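Local atomic coordinates of 6-phosphogluconate dehydrogenase (Pseudomonas syringae, PDB entry 5U5G), a protein that binds NADP+ and 2-oxopropylphosphonate and probably reduces this ketone with NADPH in a late step of fosfomycin biosynthesis. Residues W48-D51 with I52-T56; V64-G68 with S69-Q73; R81-L84 with A85-V89; S97-P101 with E102-G106; G147-R150 with P151-V155. All blocks are in the same frame, centred on the assembly; numbering follows the deposited sequence.

Interaction 1: residues W48-D51 with I52-T56; sequences WAPD and IVALT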
# COMPACT_ATOMS: atom_id res chain seq x y z
N TRP A 48 -34.93 12.14 -14.32
CA TRP A 48 -34.20 13.39 -14.50
C TRP A 48 -34.87 14.53 -13.73
O TRP A 48 -36.08 14.75 -13.84
CB TRP A 48 -34.12 13.75 -15.99
CG TRP A 48 -33.50 15.09 -16.28
CD1 TRP A 48 -34.12 16.19 -16.80
CD2 TRP A 48 -32.14 15.48 -16.05
NE1 TRP A 48 -33.23 17.23 -16.93
CE2 TRP A 48 -32.01 16.82 -16.48
CE3 TRP A 48 -31.01 14.82 -15.54
CZ2 TRP A 48 -30.79 17.52 -16.41
CZ3 TRP A 48 -29.81 15.52 -15.46
CH2 TRP A 48 -29.71 16.85 -15.90
N ALA A 49 -34.06 15.25 -12.94
CA ALA A 49 -34.46 16.52 -12.35
C ALA A 49 -33.69 17.63 -13.05
O ALA A 49 -32.45 17.60 -13.04
CB ALA A 49 -34.19 16.54 -10.84
N PRO A 50 -34.35 18.61 -13.69
CA PRO A 50 -33.60 19.65 -14.42
C PRO A 50 -32.96 20.69 -13.53
O PRO A 50 -32.12 21.47 -14.01
CB PRO A 50 -34.68 20.29 -15.32
CG PRO A 50 -35.95 20.10 -14.54
CD PRO A 50 -35.80 18.72 -13.93
N ASP A 51 -33.35 20.78 -12.26
CA ASP A 51 -32.75 21.74 -11.36
C ASP A 51 -33.00 21.27 -9.93
O ASP A 51 -33.69 20.28 -9.69
CB ASP A 51 -33.29 23.16 -11.61
CG ASP A 51 -34.81 23.28 -11.46
OD1 ASP A 51 -35.47 22.41 -10.85
OD2 ASP A 51 -35.35 24.29 -11.96
N ILE A 52 -32.43 22.03 -8.98
CA ILE A 52 -32.44 21.65 -7.57
C ILE A 52 -33.83 21.82 -6.97
O ILE A 52 -34.20 21.10 -6.02
CB ILE A 52 -31.38 22.49 -6.82
CG1 ILE A 52 -29.98 22.17 -7.36
CG2 ILE A 52 -31.42 22.27 -5.32
CD1 ILE A 52 -29.71 20.70 -7.50
N VAL A 53 -34.63 22.74 -7.50
CA VAL A 53 -36.02 22.88 -7.07
C VAL A 53 -36.78 21.58 -7.32
O VAL A 53 -37.43 21.03 -6.42
CB VAL A 53 -36.69 24.07 -7.77
CG1 VAL A 53 -38.20 24.06 -7.52
CG2 VAL A 53 -36.07 25.37 -7.32
N ALA A 54 -36.72 21.09 -8.56
CA ALA A 54 -37.42 19.86 -8.90
C ALA A 54 -36.92 18.69 -8.07
O ALA A 54 -37.69 17.83 -7.64
CB ALA A 54 -37.27 19.55 -10.39
N LEU A 55 -35.60 18.64 -7.84
CA LEU A 55 -35.06 17.52 -7.09
C LEU A 55 -35.55 17.54 -5.65
O LEU A 55 -36.03 16.53 -5.13
CB LEU A 55 -33.53 17.54 -7.16
CG LEU A 55 -32.77 16.32 -6.65
CD1 LEU A 55 -33.09 15.09 -7.49
CD2 LEU A 55 -31.30 16.63 -6.73
N THR A 56 -35.46 18.70 -4.99
CA THR A 56 -35.86 18.79 -3.59
C THR A 56 -37.36 18.60 -3.40
O THR A 56 -37.79 18.21 -2.31
CB THR A 56 -35.43 20.14 -2.99
OG1 THR A 56 -35.91 21.21 -3.82
CG2 THR A 56 -33.90 20.23 -2.87
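Asp51 caps helix 52-58 with its side chain, and its carbonyl opens the helical bonding toward Leu55. Two hydrogen bonds carry the polar part of the contact. Carboxylate oxygen OD1 of Asp51 accepts from Ala54 N at 2.9 Å, a nearly straight bond (168° at the hydrogen) that meets OD1 almost end-on to its C-O bond. The N-cap position of Asp51 and this reach to the third residue beyond it make it a classical side-chain N-cap. With chi1 at 59°, CG lies between the backbone N and the carbonyl carbon of Asp51, which turns the carboxylate over the start of the helix. The carbonyl O of the same residue takes Leu55 N at 3.1 Å as the first bond of the regular helical pattern.

The apolar part lies on the incoming loop. CB of Ala49 packs against CD1 of Leu55 at 3.8 Å, and the ring carbon CD of Pro50 rests on CB of Ala54 at 3.9 Å. The loop thereby folds back against the turn that it starts. Farther out, Ala49 O accepts from His31 ND1, while Ile52 and Leu55 pack on Ile8 of strand 5-8.

A carboxylate bonded to an amide at a helix N-terminus would be expected to gain from the partial positive charge there, so Asp51 probably favours its ionised form and steadies the helix start.

Interaction 2: residues V64-G68 with S69-Q73; sequences VCTAG and SEAVQ. With NAP (NADP nicotinamide-adenine-dinucleotide phosphate), chain E.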
# COMPACT_ATOMS: atom_id res chain seq x y z
N VAL A 64 -24.69 14.30 -2.88
CA VAL A 64 -23.90 15.23 -3.69
C VAL A 64 -22.55 14.57 -3.96
O VAL A 64 -21.90 14.10 -3.02
CB VAL A 64 -23.70 16.59 -2.98
CG1 VAL A 64 -22.82 17.52 -3.83
CG2 VAL A 64 -25.04 17.24 -2.67
N CYS A 65 -22.14 14.55 -5.23
CA CYS A 65 -20.83 13.97 -5.57
C CYS A 65 -20.25 14.77 -6.74
O CYS A 65 -20.35 14.40 -7.91
CB CYS A 65 -20.93 12.48 -5.90
SG CYS A 65 -19.32 11.72 -6.02
N THR A 66 -19.63 15.89 -6.41
CA THR A 66 -19.07 16.81 -7.39
C THR A 66 -17.60 17.00 -7.09
O THR A 66 -17.09 16.53 -6.08
CB THR A 66 -19.81 18.16 -7.34
OG1 THR A 66 -19.59 18.79 -6.07
CG2 THR A 66 -21.33 17.97 -7.56
N ALA A 67 -16.90 17.69 -7.99
CA ALA A 67 -15.48 17.98 -7.83
C ALA A 67 -15.26 19.48 -7.89
O ALA A 67 -15.73 20.14 -8.82
CB ALA A 67 -14.64 17.29 -8.92
N GLY A 68 -14.56 20.02 -6.90
CA GLY A 68 -14.12 21.40 -6.94
C GLY A 68 -14.98 22.33 -6.09
O GLY A 68 -16.15 22.06 -5.80
N SER A 69 -14.37 23.45 -5.71
CA SER A 69 -15.04 24.41 -4.83
C SER A 69 -16.09 25.23 -5.56
O SER A 69 -17.06 25.68 -4.93
CB SER A 69 -14.01 25.33 -4.18
OG SER A 69 -13.28 26.02 -5.18
N GLU A 70 -15.94 25.43 -6.87
CA GLU A 70 -16.97 26.16 -7.60
C GLU A 70 -18.30 25.41 -7.58
O GLU A 70 -19.36 26.02 -7.47
CB GLU A 70 -16.52 26.45 -9.03
CG GLU A 70 -17.38 27.48 -9.73
CD GLU A 70 -16.89 27.84 -11.13
OE1 GLU A 70 -17.65 28.52 -11.85
OE2 GLU A 70 -15.76 27.45 -11.51
N ALA A 71 -18.25 24.07 -7.66
CA ALA A 71 -19.49 23.30 -7.58
C ALA A 71 -20.13 23.39 -6.20
O ALA A 71 -21.36 23.42 -6.08
CB ALA A 71 -19.23 21.83 -7.94
N VAL A 72 -19.32 23.42 -5.15
CA VAL A 72 -19.83 23.69 -3.80
C VAL A 72 -20.61 25.00 -3.79
O VAL A 72 -21.76 25.07 -3.35
CB VAL A 72 -18.68 23.73 -2.79
CG1 VAL A 72 -19.21 24.16 -1.43
CG2 VAL A 72 -17.99 22.39 -2.69
N GLN A 73 -19.98 26.06 -4.29
CA GLN A 73 -20.59 27.38 -4.25
C GLN A 73 -21.89 27.39 -5.05
O GLN A 73 -22.93 27.83 -4.56
CB GLN A 73 -19.61 28.43 -4.78
CG GLN A 73 -20.12 29.85 -4.66
CD GLN A 73 -20.32 30.30 -3.21
OE1 GLN A 73 -19.62 29.83 -2.30
NE2 GLN A 73 -21.25 31.23 -3.00
PA NAP E . -15.65 13.99 -12.32
O1A NAP E . -14.69 15.00 -12.83
O2A NAP E . -15.77 12.64 -12.99
O5B NAP E . -17.17 14.65 -12.22
C5B NAP E . -17.05 15.87 -11.53
C4B NAP E . -18.48 16.30 -11.16
O4B NAP E . -18.50 17.61 -10.58
C3B NAP E . -19.38 16.30 -12.45
O3B NAP E . -20.68 15.95 -12.10
C2B NAP E . -19.36 17.80 -12.81
O2B NAP E . -20.45 18.25 -13.46
C1B NAP E . -19.40 18.38 -11.34
N9A NAP E . -18.97 19.77 -11.37
C8A NAP E . -17.66 20.29 -11.41
N7A NAP E . -17.63 21.65 -11.48
C5A NAP E . -18.99 22.00 -11.49
C6A NAP E . -19.64 23.25 -11.55
N6A NAP E . -18.92 24.42 -11.60
N1A NAP E . -21.00 23.34 -11.55
C2A NAP E . -21.67 22.15 -11.50
N3A NAP E . -21.20 20.90 -11.43
C4A NAP E . -19.83 20.85 -11.43
O3 NAP E . -15.05 13.84 -10.80
PN NAP E . -15.28 12.41 -10.12
O1N NAP E . -16.68 11.94 -10.21
O2N NAP E . -14.09 11.50 -10.23
O5D NAP E . -15.13 12.83 -8.43
C5D NAP E . -16.25 13.41 -7.95
C4D NAP E . -16.06 13.53 -6.44
O4D NAP E . -15.84 12.22 -5.87
C3D NAP E . -14.76 14.38 -6.15
O3D NAP E . -14.98 15.16 -5.01
C2D NAP E . -13.71 13.32 -5.88
O2D NAP E . -12.71 13.74 -4.99
C1D NAP E . -14.60 12.24 -5.18
N1N NAP E . -14.01 10.92 -5.29
C2N NAP E . -13.69 10.34 -6.55
C3N NAP E . -13.22 9.05 -6.58
C7N NAP E . -12.91 8.41 -7.86
O7N NAP E . -12.52 7.24 -7.95
N7N NAP E . -13.10 9.11 -9.04
C4N NAP E . -13.06 8.22 -5.33
C5N NAP E . -13.40 8.93 -4.10
C6N NAP E . -13.83 10.19 -4.10
P2B NAP E . -20.39 18.05 -15.29
O1X NAP E . -20.65 16.57 -15.36
O2X NAP E . -21.52 18.97 -15.76
O3X NAP E . -18.98 18.51 -15.55
O HOH W 1 -16.06 22.86 -9.18
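This contact is a strand-to-helix turn of the Rossmann-type dinucleotide-binding domain: the chain leaves strand 61-64, passes along the NADP and enters helix 69-77. Where the loop meets the helix, Thr66 lies against Ala71, with hydroxyl OG1 of Thr66 at 3.6 Å from CB of Ala71. A chi1 of 64° sets OG1 between the backbone N and the carbonyl carbon of Thr66 and turns it to that methyl. Gly68 is the N-cap residue, and its positive phi of 102° carries the chain into the helix. Its carbonyl O lies 3.6 Å from CG2 of Val72, one turn farther on.

A water spans the turn, donating to Ala67 O at 2.8 Å and accepting from Ala71 N at 2.9 Å; it thus satisfies an amide of the first helical turn.

The cofactor is held mainly by the backbone here. Hydroxyl O3D of NADP donates to Thr66 O at 2.7 Å, and Ala67 N donates to ring oxygen O4B of the adenosine ribose at 3.0 Å. Two successive residues therefore grip the two different riboses. Thr66 N is in turn hydrogen-bonded to Ser97 OG, which ties the loop to the next strand-end loop. At the adenine, the methyl carbon CB of Ala71 touches C5A of NADP at 3.6 Å.

Interaction 3: residues R81-L84 with A85-V89; sequences RGLL and ACLEV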
# COMPACT_ATOMS: atom_id res chain seq x y z
N ARG A 81 -32.13 29.37 -6.13
CA ARG A 81 -32.05 28.11 -6.87
C ARG A 81 -31.25 27.03 -6.15
O ARG A 81 -31.45 25.84 -6.44
CB ARG A 81 -31.44 28.34 -8.25
CG ARG A 81 -32.30 29.16 -9.20
CD ARG A 81 -31.60 29.38 -10.54
NE ARG A 81 -32.01 28.43 -11.58
CZ ARG A 81 -31.36 27.31 -11.90
NH1 ARG A 81 -30.25 26.96 -11.25
NH2 ARG A 81 -31.82 26.53 -12.88
N GLY A 82 -30.35 27.38 -5.23
CA GLY A 82 -29.44 26.42 -4.67
C GLY A 82 -30.05 25.59 -3.56
O GLY A 82 -31.20 25.77 -3.17
N LEU A 83 -29.22 24.68 -3.03
CA LEU A 83 -29.69 23.71 -2.04
C LEU A 83 -30.18 24.39 -0.77
O LEU A 83 -31.29 24.11 -0.29
CB LEU A 83 -28.59 22.70 -1.72
CG LEU A 83 -28.42 21.53 -2.70
CD1 LEU A 83 -27.22 20.67 -2.35
CD2 LEU A 83 -29.67 20.69 -2.72
N LEU A 84 -29.37 25.29 -0.20
CA LEU A 84 -29.75 25.92 1.07
C LEU A 84 -31.07 26.66 0.95
O LEU A 84 -31.83 26.74 1.92
CB LEU A 84 -28.64 26.86 1.56
CG LEU A 84 -27.35 26.17 2.03
CD1 LEU A 84 -26.17 27.11 1.99
CD2 LEU A 84 -27.49 25.57 3.42
N ALA A 85 -31.38 27.19 -0.24
CA ALA A 85 -32.64 27.89 -0.45
C ALA A 85 -33.83 26.94 -0.59
O ALA A 85 -34.97 27.36 -0.35
CB ALA A 85 -32.53 28.78 -1.69
N CYS A 86 -33.60 25.68 -0.95
CA CYS A 86 -34.69 24.75 -1.26
C CYS A 86 -34.91 23.68 -0.20
O CYS A 86 -35.90 22.94 -0.29
CB CYS A 86 -34.43 24.05 -2.60
SG CYS A 86 -34.24 25.15 -4.00
N LEU A 87 -34.04 23.57 0.79
CA LEU A 87 -34.19 22.53 1.79
C LEU A 87 -35.37 22.81 2.70
O LEU A 87 -35.69 23.95 3.01
CB LEU A 87 -32.92 22.42 2.62
CG LEU A 87 -31.90 21.33 2.31
CD1 LEU A 87 -31.65 21.16 0.80
CD2 LEU A 87 -30.68 21.81 3.00
N GLU A 88 -36.02 21.73 3.14
CA GLU A 88 -37.04 21.81 4.17
C GLU A 88 -36.44 21.39 5.51
O GLU A 88 -35.40 20.73 5.58
CB GLU A 88 -38.23 20.91 3.84
CG GLU A 88 -39.15 21.49 2.77
CD GLU A 88 -40.06 20.43 2.16
OE1 GLU A 88 -41.11 20.78 1.58
OE2 GLU A 88 -39.71 19.24 2.29
N VAL A 89 -37.12 21.80 6.59
CA VAL A 89 -36.76 21.32 7.91
C VAL A 89 -36.81 19.80 7.91
O VAL A 89 -37.80 19.21 7.46
CB VAL A 89 -37.70 21.92 8.97
CG1 VAL A 89 -37.39 21.35 10.34
CG2 VAL A 89 -37.58 23.44 8.96
O HOH W 2 -34.46 26.36 2.87
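Carbonyl O of Leu83 accepts from Cys86 N at 2.9 Å and, more weakly, from Leu87 N at 3.0 Å, so the chain makes one short, weakly bonded helical turn at 83-86 before running out as loop. Gly82 O adds two weak bonds, to Ala85 N and Cys86 N, both at 3.3 Å. A water closes the outgoing end, lying 2.8 Å from Leu84 O and 2.7 Å from Leu87 O.

Leu87 folds back over the turn. Its methyl CD1 reaches 3.2 Å from Leu83 O and also meets CD2 of Leu83 at 4.1 Å, the two leucine side chains crossing at a slant. On Cys86, a chi1 of -58° puts SG beside its own backbone N and swings it back toward the start of the turn, so that SG faces the carbonyl oxygens of Gly82, at 3.2 Å, and, farther off, Arg81. CB of Ala85 covers Gly82 O from another direction.

The short helix is wedged among larger elements of the domain. The buried Leu83 packs against Leu62 and Val64 of strand 61-64 and Tyr76 of helix 69-77, while Cys86 rests on Val53 and Thr56 of helix 52-58. Leu84 and Leu87 both pack on Phe111 of helix 101-113, joining that helix to the same turn.

Interaction 4: residues S97-P101 with E102-G106; sequences STIAP and ETAEG. With NAP (NADP nicotinamide-adenine-dinucleotide phosphate), chain E.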
# COMPACT_ATOMS: atom_id res chain seq x y z
N SER A 97 -18.46 14.26 -1.71
CA SER A 97 -17.32 14.90 -2.35
C SER A 97 -16.16 15.00 -1.37
O SER A 97 -16.32 14.95 -0.15
CB SER A 97 -17.69 16.30 -2.85
OG SER A 97 -18.95 16.29 -3.51
N THR A 98 -14.96 15.17 -1.92
CA THR A 98 -13.80 15.51 -1.12
C THR A 98 -13.61 17.02 -1.22
O THR A 98 -13.35 17.54 -2.31
CB THR A 98 -12.56 14.75 -1.57
OG1 THR A 98 -12.84 13.34 -1.53
CG2 THR A 98 -11.41 15.05 -0.62
N ILE A 99 -13.78 17.71 -0.09
CA ILE A 99 -13.75 19.17 -0.04
C ILE A 99 -12.95 19.57 1.19
O ILE A 99 -12.69 18.76 2.08
CB ILE A 99 -15.16 19.79 0.04
CG1 ILE A 99 -15.87 19.32 1.31
CG2 ILE A 99 -16.00 19.45 -1.20
CD1 ILE A 99 -17.21 20.02 1.53
N ALA A 100 -12.57 20.85 1.23
CA ALA A 100 -11.80 21.38 2.35
C ALA A 100 -12.58 21.23 3.66
O ALA A 100 -13.80 21.42 3.69
CB ALA A 100 -11.48 22.86 2.11
N PRO A 101 -11.91 20.84 4.75
CA PRO A 101 -12.61 20.66 6.03
C PRO A 101 -13.35 21.91 6.50
O PRO A 101 -14.46 21.79 7.03
CB PRO A 101 -11.48 20.25 7.00
CG PRO A 101 -10.45 19.58 6.09
CD PRO A 101 -10.50 20.40 4.82
N GLU A 102 -12.77 23.10 6.31
CA GLU A 102 -13.46 24.32 6.71
C GLU A 102 -14.72 24.57 5.86
O GLU A 102 -15.72 25.08 6.39
CB GLU A 102 -12.51 25.53 6.66
CG GLU A 102 -11.93 25.87 5.27
CD GLU A 102 -10.59 25.18 4.96
OE1 GLU A 102 -10.23 24.19 5.67
OE2 GLU A 102 -9.90 25.63 4.01
N THR A 103 -14.70 24.20 4.58
CA THR A 103 -15.94 24.27 3.79
C THR A 103 -17.00 23.34 4.38
O THR A 103 -18.17 23.73 4.54
CB THR A 103 -15.68 23.90 2.32
OG1 THR A 103 -14.58 24.67 1.82
CG2 THR A 103 -16.94 24.16 1.45
N ALA A 104 -16.61 22.11 4.71
CA ALA A 104 -17.55 21.17 5.32
C ALA A 104 -18.08 21.70 6.64
O ALA A 104 -19.28 21.59 6.93
CB ALA A 104 -16.89 19.81 5.52
N GLU A 105 -17.20 22.27 7.47
CA GLU A 105 -17.64 22.84 8.74
C GLU A 105 -18.66 23.95 8.51
O GLU A 105 -19.69 24.00 9.19
CB GLU A 105 -16.43 23.37 9.51
CG GLU A 105 -15.64 22.26 10.18
CD GLU A 105 -14.25 22.70 10.61
OE1 GLU A 105 -13.89 23.87 10.36
OE2 GLU A 105 -13.51 21.86 11.17
N GLY A 106 -18.40 24.84 7.55
CA GLY A 106 -19.34 25.91 7.26
C GLY A 106 -20.68 25.39 6.79
O GLY A 106 -21.73 25.94 7.12
PA NAP E . -15.65 13.99 -12.32
O1A NAP E . -14.69 15.00 -12.83
O2A NAP E . -15.77 12.64 -12.99
O5B NAP E . -17.17 14.65 -12.22
C5B NAP E . -17.05 15.87 -11.53
C4B NAP E . -18.48 16.30 -11.16
O4B NAP E . -18.50 17.61 -10.58
C3B NAP E . -19.38 16.30 -12.45
O3B NAP E . -20.68 15.95 -12.10
C2B NAP E . -19.36 17.80 -12.81
O2B NAP E . -20.45 18.25 -13.46
C1B NAP E . -19.40 18.38 -11.34
N9A NAP E . -18.97 19.77 -11.37
C8A NAP E . -17.66 20.29 -11.41
N7A NAP E . -17.63 21.65 -11.48
C5A NAP E . -18.99 22.00 -11.49
C6A NAP E . -19.64 23.25 -11.55
N6A NAP E . -18.92 24.42 -11.60
N1A NAP E . -21.00 23.34 -11.55
C2A NAP E . -21.67 22.15 -11.50
N3A NAP E . -21.20 20.90 -11.43
C4A NAP E . -19.83 20.85 -11.43
O3 NAP E . -15.05 13.84 -10.80
PN NAP E . -15.28 12.41 -10.12
O1N NAP E . -16.68 11.94 -10.21
O2N NAP E . -14.09 11.50 -10.23
O5D NAP E . -15.13 12.83 -8.43
C5D NAP E . -16.25 13.41 -7.95
C4D NAP E . -16.06 13.53 -6.44
O4D NAP E . -15.84 12.22 -5.87
C3D NAP E . -14.76 14.38 -6.15
O3D NAP E . -14.98 15.16 -5.01
C2D NAP E . -13.71 13.32 -5.88
O2D NAP E . -12.71 13.74 -4.99
C1D NAP E . -14.60 12.24 -5.18
N1N NAP E . -14.01 10.92 -5.29
C2N NAP E . -13.69 10.34 -6.55
C3N NAP E . -13.22 9.05 -6.58
C7N NAP E . -12.91 8.41 -7.86
O7N NAP E . -12.52 7.24 -7.95
N7N NAP E . -13.10 9.11 -9.04
C4N NAP E . -13.06 8.22 -5.33
C5N NAP E . -13.40 8.93 -4.10
C6N NAP E . -13.83 10.19 -4.10
P2B NAP E . -20.39 18.05 -15.29
O1X NAP E . -20.65 16.57 -15.36
O2X NAP E . -21.52 18.97 -15.76
O3X NAP E . -18.98 18.51 -15.55
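CB of Ala100 faces the polar ends of two residues in the first turn of helix 101-113: OG1 of Thr103 at 3.6 Å and OE2 of Glu102 at 3.7 Å. Glu102 curls back to get there. Its CG lies between the backbone N and the carbonyl carbon, and a bend at chi2 (-91°) brings OE2 to Ala100 CB and OE1 beside Pro101 N and CD. Elsewhere on the turn, methyl CD1 of Ile99 packs on CB of Ala104 at 4.0 Å.

Backbone bonds hold this turn together. Ala100 O, at the N-cap residue, accepts from Ala104 N at 3.1 Å, and Pro101 O takes Glu105 N at 2.8 Å.

The next shell fixes the carboxylates and the loop. Glu102 OE2 is salt-bridged to Arg248 and Glu105 OE2 to Arg171, while Gln170 bonds both Ser97 O and Ile99 N. At the loop's other end Thr98 N donates to NADP O3D at 3.1 Å, a nearly straight bond (167° at the hydrogen).

The helix end and Arg248 would favour the charged form of Glu102, and Arg171 probably does so for Glu105; this helix start is thus probably tied electrostatically to Arg171 of helix 168-196 and to Arg248, just after helix 236-247.

Interaction 5: residues G147-R150 with P151-V155; sequences GLIR and PLLEV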
# COMPACT_ATOMS: atom_id res chain seq x y z
N GLY A 147 -27.84 8.15 11.74
CA GLY A 147 -28.62 6.93 11.88
C GLY A 147 -29.69 6.77 10.82
O GLY A 147 -30.02 5.65 10.43
N LEU A 148 -30.25 7.88 10.33
CA LEU A 148 -31.31 7.78 9.33
C LEU A 148 -30.76 7.39 7.97
O LEU A 148 -31.39 6.61 7.24
CB LEU A 148 -32.07 9.11 9.24
CG LEU A 148 -32.83 9.49 10.50
CD1 LEU A 148 -33.44 10.88 10.37
CD2 LEU A 148 -33.91 8.46 10.77
N ILE A 149 -29.59 7.90 7.60
CA ILE A 149 -29.04 7.63 6.27
C ILE A 149 -28.10 6.43 6.27
O ILE A 149 -27.77 5.91 5.19
CB ILE A 149 -28.32 8.88 5.70
CG1 ILE A 149 -27.26 9.39 6.67
CG2 ILE A 149 -29.33 9.98 5.39
CD1 ILE A 149 -25.87 8.86 6.42
N ARG A 150 -27.68 5.97 7.45
CA ARG A 150 -26.83 4.78 7.55
C ARG A 150 -27.30 3.61 6.70
O ARG A 150 -26.46 3.03 5.98
CB ARG A 150 -26.72 4.40 9.04
CG ARG A 150 -25.38 3.80 9.44
CD ARG A 150 -25.23 2.40 8.90
NE ARG A 150 -23.91 1.84 9.13
CZ ARG A 150 -23.21 1.25 8.17
NH1 ARG A 150 -23.71 1.14 6.94
NH2 ARG A 150 -22.01 0.75 8.43
N PRO A 151 -28.57 3.20 6.70
CA PRO A 151 -28.97 2.08 5.83
C PRO A 151 -28.85 2.39 4.34
O PRO A 151 -28.73 1.45 3.55
CB PRO A 151 -30.43 1.82 6.22
CG PRO A 151 -30.56 2.40 7.58
CD PRO A 151 -29.70 3.63 7.54
N LEU A 152 -28.88 3.66 3.94
CA LEU A 152 -28.63 4.02 2.54
C LEU A 152 -27.17 3.80 2.16
O LEU A 152 -26.88 3.30 1.06
CB LEU A 152 -29.02 5.47 2.30
CG LEU A 152 -30.44 5.87 1.87
CD1 LEU A 152 -31.47 4.83 2.24
CD2 LEU A 152 -30.80 7.21 2.48
N LEU A 153 -26.24 4.21 3.03
CA LEU A 153 -24.82 3.99 2.75
C LEU A 153 -24.50 2.51 2.61
O LEU A 153 -23.63 2.13 1.82
CB LEU A 153 -23.96 4.60 3.87
CG LEU A 153 -24.17 6.08 4.17
CD1 LEU A 153 -23.33 6.52 5.34
CD2 LEU A 153 -23.87 6.93 2.93
N GLU A 154 -25.21 1.68 3.38
CA GLU A 154 -25.02 0.23 3.33
C GLU A 154 -25.21 -0.31 1.92
O GLU A 154 -24.61 -1.33 1.55
CB GLU A 154 -26.00 -0.44 4.30
CG GLU A 154 -25.86 -1.95 4.38
CD GLU A 154 -24.46 -2.38 4.85
OE1 GLU A 154 -23.89 -3.31 4.23
OE2 GLU A 154 -23.97 -1.79 5.83
N VAL A 155 -26.04 0.36 1.11
CA VAL A 155 -26.27 -0.12 -0.25
C VAL A 155 -24.98 -0.10 -1.07
O VAL A 155 -24.77 -0.96 -1.92
CB VAL A 155 -27.38 0.70 -0.92
CG1 VAL A 155 -27.56 0.27 -2.38
CG2 VAL A 155 -28.67 0.55 -0.14
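Arg150 and Glu154 pair one turn apart on the surface of helix 143-156. From the backbone outward, CB of Arg150 lies 3.4 Å from CD of Pro151, the next residue. A bend at chi2 (-72°) then turns the chain along the helix, with CD of Arg150 still near Pro151 N. At the tip, NH1 of Arg150 forms a salt bridge with OE2 of Glu154 at 3.1 Å and also lies 3.8 Å from CB of Glu154. NH2 is more distant from the same oxygen. The guanidinium and carboxylate planes are 25° apart, and OE2 approaches the guanidinium obliquely.

The helix is the crossover of a beta-alpha-beta unit between strands 135-139 and 157-162. Pro151 has no N-H to give, consistent with the kink in this helix. Ile149 O nevertheless accepts from Leu153 N at 3.1 Å and weakly from Leu152 N at 2.8 Å. Arg150 O takes Glu154 N at 3.2 Å.

On the buried face, methyl CD1 of Ile149 meets CD1 of Leu153 at 3.6 Å. Both side chains also pack on Val94 of strand 92-95, and Leu153 reaches Phe63 of strand 61-64 and Cys121 of strand 117-124.

Interactions 2 and 4 both touch NADP: their centres are about 10 Å apart, and their loops are joined directly where Thr66 meets Ser97. From these adjoining loops Thr66 O and Thr98 N both reach hydroxyl O3D of the cofactor. Interactions 1 and 3 make a second cluster, centres about 11 Å apart, where Ile52 CG2 packs on Leu83 CD2 at 3.5 Å. Interaction 3 bridges to interaction 2 through Leu83 CD1 and Val64 CG2, 4.1 Å apart. Interaction 5 stands off, with nearest atoms about 9 Å from interaction 2. The bound 2-oxopropylphosphonate is about 10 Å from the side chain of Ala67 and about 12 Å from that of Ile99.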